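Local coordinates for protein mandelate racemase/muconate lactonizing enzyme (Jannaschia sp., PDB 4J3Z) that probably acts as an isomerase-type enzyme of the mandelate racemase/muconate lactonizing group within the enolase superfamily, at residues P172-R176 with G177-P181; P181-S184 with D185-L188. One frame throughout, in Å; residues are numbered along the deposited sequence.

How the interactions relate
Both interactions are local, and together they show how a barrel loop becomes a helix: interaction 1 shapes the loop after strand 164-167, and interaction 2 begins helix 183-200. They share Pro181, which ends the first and starts the second, and their centres lie about 13 Å apart. Each is partly buried, and each also touches the third subunit. Their chemistry follows their place. In the loop, one weak side-chain bond and a tight turn do the work, and much of the backbone polarity is met by other parts of the fold or by another subunit. In 181-188, regular helical bonds take over, with an apolar flank and a watered polar flank.

Interaction 1 of 2, residues P172-R176 with G177-P181; sequences PYTMR and GGHMP
The imidazole of His179 meets Thr174 at its edge, not over a face: Thr174 OG1 lies near the ring plane, 3.4 Å from His179 ND1. The ND1-H points to this hydroxyl in a weak hydrogen bond, bent to 132° at the hydrogen. Further round the same edge stands the carbonyl of Pro172, its O 4.2 Å from His179 CE1. Outside the loop, the ring of Phe214 meets the imidazole with the planes almost perpendicular, and Gln306 of the third subunit packs on it too. Both polar groups are set by similar first torsions: Thr174 OG1 (chi1 54°) and His179 CG (chi1 58°) each sit between the backbone N and the carbonyl carbon, which turns them towards one another across the bend.

The bend is a type I beta turn from Thr174 to Gly177, with Thr174 O 3.6 Å from Gly177 N. Gly177 has a positive phi, and a CB there would collide with the carbonyl O of Arg176. The Arg176 guanidinium turns away, held by the carbonyls of Asp390 and Ala391 and by Met122 O of the third subunit. The whole loop links strand 164-167 to helix 183-200, and backbone bonds from His179 to Gln213 and Ala215 tie it to the neighbouring loop between strand 205-209 and helix 216-226.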
loop_
_atom_site.group_PDB
_atom_site.type_symbol
_atom_site.label_atom_id
_atom_site.label_comp_id
_atom_site.label_asym_id
_atom_site.label_seq_id
_atom_site.Cartn_x
_atom_site.Cartn_y
_atom_site.Cartn_z
ATOM N N PRO D 172 8.020 -25.806 -25.882
ATOM C CA PRO D 172 9.295 -26.011 -25.176
ATOM C C PRO D 172 9.767 -24.811 -24.356
ATOM O O PRO D 172 9.514 -23.662 -24.729
ATOM C CB PRO D 172 10.289 -26.293 -26.313
ATOM C CG PRO D 172 9.641 -25.744 -27.544
ATOM C CD PRO D 172 8.178 -25.970 -27.340
ATOM N N TYR D 173 10.454 -25.095 -23.250
ATOM C CA TYR D 173 10.968 -24.060 -22.354
ATOM C C TYR D 173 12.474 -23.841 -22.501
ATOM O O TYR D 173 13.234 -24.787 -22.713
ATOM C CB TYR D 173 10.595 -24.348 -20.890
ATOM C CG TYR D 173 10.766 -25.782 -20.431
ATOM C CD1 TYR D 173 12.007 -26.259 -20.013
ATOM C CD2 TYR D 173 9.677 -26.657 -20.385
ATOM C CE1 TYR D 173 12.166 -27.567 -19.578
ATOM C CE2 TYR D 173 9.827 -27.970 -19.954
ATOM C CZ TYR D 173 11.073 -28.419 -19.549
ATOM O OH TYR D 173 11.235 -29.716 -19.113
ATOM N N THR D 174 12.889 -22.583 -22.366
ATOM C CA THR D 174 14.254 -22.164 -22.667
ATOM C C THR D 174 14.994 -21.663 -21.435
ATOM O O THR D 174 14.376 -21.208 -20.465
ATOM C CB THR D 174 14.265 -21.036 -23.715
ATOM O OG1 THR D 174 13.426 -19.959 -23.270
ATOM C CG2 THR D 174 13.764 -21.545 -25.070
ATOM N N MET D 175 16.323 -21.738 -21.484
ATOM C CA MET D 175 17.162 -21.176 -20.431
ATOM C C MET D 175 17.173 -19.644 -20.456
ATOM O O MET D 175 17.562 -19.001 -19.478
ATOM C CB MET D 175 18.584 -21.756 -20.479
ATOM C CG MET D 175 19.214 -21.839 -21.858
ATOM S SD MET D 175 19.767 -20.243 -22.486
ATOM C CE MET D 175 20.018 -20.670 -24.209
ATOM N N ARG D 176 16.728 -19.077 -21.576
ATOM C CA ARG D 176 16.659 -17.630 -21.789
ATOM C C ARG D 176 15.820 -16.908 -20.735
ATOM O O ARG D 176 16.064 -15.732 -20.430
ATOM C CB ARG D 176 16.116 -17.334 -23.192
ATOM C CG ARG D 176 17.158 -17.547 -24.281
ATOM C CD ARG D 176 16.575 -18.141 -25.556
ATOM N NE ARG D 176 17.539 -19.029 -26.212
ATOM C CZ ARG D 176 18.598 -18.624 -26.915
ATOM N NH1 ARG D 176 18.856 -17.327 -27.075
ATOM N NH2 ARG D 176 19.407 -19.523 -27.459
ATOM N N GLY D 177 14.844 -17.632 -20.181
ATOM C CA GLY D 177 13.962 -17.119 -19.147
ATOM C C GLY D 177 12.563 -16.939 -19.683
ATOM O O GLY D 177 12.155 -17.631 -20.632
ATOM N N GLY D 178 11.823 -16.014 -19.077
ATOM C CA GLY D 178 10.481 -15.676 -19.547
ATOM C C GLY D 178 10.513 -15.047 -20.930
ATOM O O GLY D 178 11.242 -14.089 -21.166
ATOM N N HIS D 179 9.739 -15.612 -21.853
ATOM C CA HIS D 179 9.573 -15.045 -23.195
ATOM C C HIS D 179 8.087 -14.872 -23.497
ATOM O O HIS D 179 7.240 -15.391 -22.771
ATOM C CB HIS D 179 10.252 -15.920 -24.263
ATOM C CG HIS D 179 9.743 -17.329 -24.311
ATOM N ND1 HIS D 179 10.436 -18.390 -23.768
ATOM C CD2 HIS D 179 8.610 -17.853 -24.843
ATOM C CE1 HIS D 179 9.751 -19.504 -23.957
ATOM N NE2 HIS D 179 8.641 -19.207 -24.610
ATOM N N MET D 180 7.783 -14.135 -24.562
ATOM C CA MET D 180 6.417 -13.904 -25.013
ATOM C C MET D 180 5.902 -15.163 -25.719
ATOM O O MET D 180 6.562 -15.659 -26.628
ATOM C CB MET D 180 6.402 -12.706 -25.970
ATOM C CG MET D 180 5.046 -12.089 -26.250
ATOM S SD MET D 180 4.199 -11.459 -24.793
ATOM C CE MET D 180 5.065 -9.915 -24.516
ATOM N N PRO D 181 4.736 -15.695 -25.296
ATOM C CA PRO D 181 4.177 -16.874 -25.961
ATOM C C PRO D 181 3.787 -16.587 -27.404
ATOM O O PRO D 181 3.240 -15.521 -27.702
ATOM C CB PRO D 181 2.923 -17.199 -25.128
ATOM C CG PRO D 181 2.614 -15.958 -24.361
ATOM C CD PRO D 181 3.942 -15.305 -24.116
#

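Interaction 2 of 2, residues P181-S184 with D185-L188; sequences PALS and DIDL
The carboxylate of Asp185 reaches back over the start of its own helix, to Ala182. With CG beside the backbone N (chi1 -70°), OD2 is directed to Ala182 N, which donates to it in a weak hydrogen bond of 3.4 Å; the methyl CB of Ala182 lies alongside the same oxygen. The other oxygen is met by water: one molecule donates to Asp185 OD1 at 3.1 Å and also bonds to Ser184 OG at 2.8 Å, bridging two neighbouring side chains. An alanine here, lacking both carboxylate oxygens, is likely to leave Ala182 N without its side-chain acceptor and the water held by Ser184 OG without its second anchor.

Ile186 is turned to a different flank. Its CG1 branch passes close to the carbonyl of Ala182, CG1 3.3 Å from Ala182 O, and reaches the ring of Pro181, with Pro181 CB 4.1 Å from Ile186 CG1. Leu183 adds a looser apolar touch through CD2. This flank faces helix 216-226, where Arg221, Leu222 and Ala225 lie against Ile186, while the third subunit packs on Leu183, Ile186 and Asp187.

The backbone bonds straighten as the helix gets under way. Ala182 O takes a weak bond from Asp185 N and a firmer one from Ile186 N; next, Asp187 N reaches Leu183 O at 3.0 Å (164° at the hydrogen) and Leu188 N reaches Ser184 O at 2.9 Å.

Ala182 is the N-cap, and the weak Asp185 bond is the N3-to-N-cap half of a capping box; the alanine cannot supply the return half. The Pro181-Ile186 pair is a hydrophobic staple. Both features mark the start of a helix, here the one in the beta-alpha-beta unit joining strands 164-167 and 205-209 of the enolase-type barrel.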
loop_
_atom_site.group_PDB
_atom_site.type_symbol
_atom_site.label_atom_id
_atom_site.label_comp_id
_atom_site.label_asym_id
_atom_site.label_seq_id
_atom_site.Cartn_x
_atom_site.Cartn_y
_atom_site.Cartn_z
ATOM N N PRO D 181 4.736 -15.695 -25.296
ATOM C CA PRO D 181 4.177 -16.874 -25.961
ATOM C C PRO D 181 3.787 -16.587 -27.404
ATOM O O PRO D 181 3.240 -15.521 -27.702
ATOM C CB PRO D 181 2.923 -17.199 -25.128
ATOM C CG PRO D 181 2.614 -15.958 -24.361
ATOM C CD PRO D 181 3.942 -15.305 -24.116
ATOM N N ALA D 182 4.084 -17.531 -28.291
ATOM C CA ALA D 182 3.735 -17.413 -29.706
ATOM C C ALA D 182 2.231 -17.496 -29.884
ATOM O O ALA D 182 1.537 -18.164 -29.102
ATOM C CB ALA D 182 4.418 -18.515 -30.507
ATOM N N LEU D 183 1.716 -16.843 -30.921
ATOM C CA LEU D 183 0.306 -17.001 -31.268
ATOM C C LEU D 183 -0.095 -18.467 -31.476
ATOM O O LEU D 183 -1.216 -18.853 -31.152
ATOM C CB LEU D 183 -0.060 -16.155 -32.488
ATOM C CG LEU D 183 -0.338 -14.672 -32.223
ATOM C CD1 LEU D 183 -0.487 -13.927 -33.531
ATOM C CD2 LEU D 183 -1.574 -14.468 -31.355
ATOM N N SER D 184 0.833 -19.287 -31.970
ATOM C CA SER D 184 0.573 -20.707 -32.218
ATOM C C SER D 184 0.519 -21.521 -30.928
ATOM O O SER D 184 -0.191 -22.533 -30.864
ATOM C CB SER D 184 1.633 -21.292 -33.152
ATOM O OG SER D 184 2.895 -21.320 -32.498
ATOM N N ASP D 185 1.291 -21.081 -29.926
ATOM C CA ASP D 185 1.334 -21.706 -28.595
ATOM C C ASP D 185 0.037 -21.452 -27.842
ATOM O O ASP D 185 -0.412 -22.291 -27.070
ATOM C CB ASP D 185 2.487 -21.151 -27.745
ATOM C CG ASP D 185 3.874 -21.577 -28.241
ATOM O OD1 ASP D 185 4.026 -22.679 -28.819
ATOM O OD2 ASP D 185 4.831 -20.795 -28.009
ATOM N N ILE D 186 -0.543 -20.278 -28.061
ATOM C CA ILE D 186 -1.789 -19.864 -27.411
ATOM C C ILE D 186 -2.914 -20.625 -28.100
ATOM O O ILE D 186 -3.729 -21.312 -27.459
ATOM C CB ILE D 186 -1.976 -18.334 -27.535
ATOM C CG1 ILE D 186 -0.807 -17.598 -26.867
ATOM C CG2 ILE D 186 -3.300 -17.884 -26.935
ATOM C CD1 ILE D 186 -0.582 -16.178 -27.351
ATOM N N ASP D 187 -2.940 -20.511 -29.421
ATOM C CA ASP D 187 -3.808 -21.324 -30.254
ATOM C C ASP D 187 -3.867 -22.795 -29.798
ATOM O O ASP D 187 -4.931 -23.280 -29.416
ATOM C CB ASP D 187 -3.342 -21.217 -31.709
ATOM C CG ASP D 187 -4.224 -21.961 -32.642
ATOM O OD1 ASP D 187 -5.451 -21.715 -32.618
ATOM O OD2 ASP D 187 -3.688 -22.801 -33.389
ATOM N N LEU D 188 -2.728 -23.483 -29.827
ATOM C CA LEU D 188 -2.632 -24.891 -29.380
ATOM C C LEU D 188 -3.117 -25.141 -27.939
ATOM O O LEU D 188 -3.678 -26.196 -27.660
ATOM C CB LEU D 188 -1.198 -25.423 -29.550
ATOM C CG LEU D 188 -0.937 -26.924 -29.407
ATOM C CD1 LEU D 188 -1.656 -27.727 -30.493
ATOM C CD2 LEU D 188 0.554 -27.223 -29.429
HETATM O O HOH W 1 3.115 -23.927 -31.561
#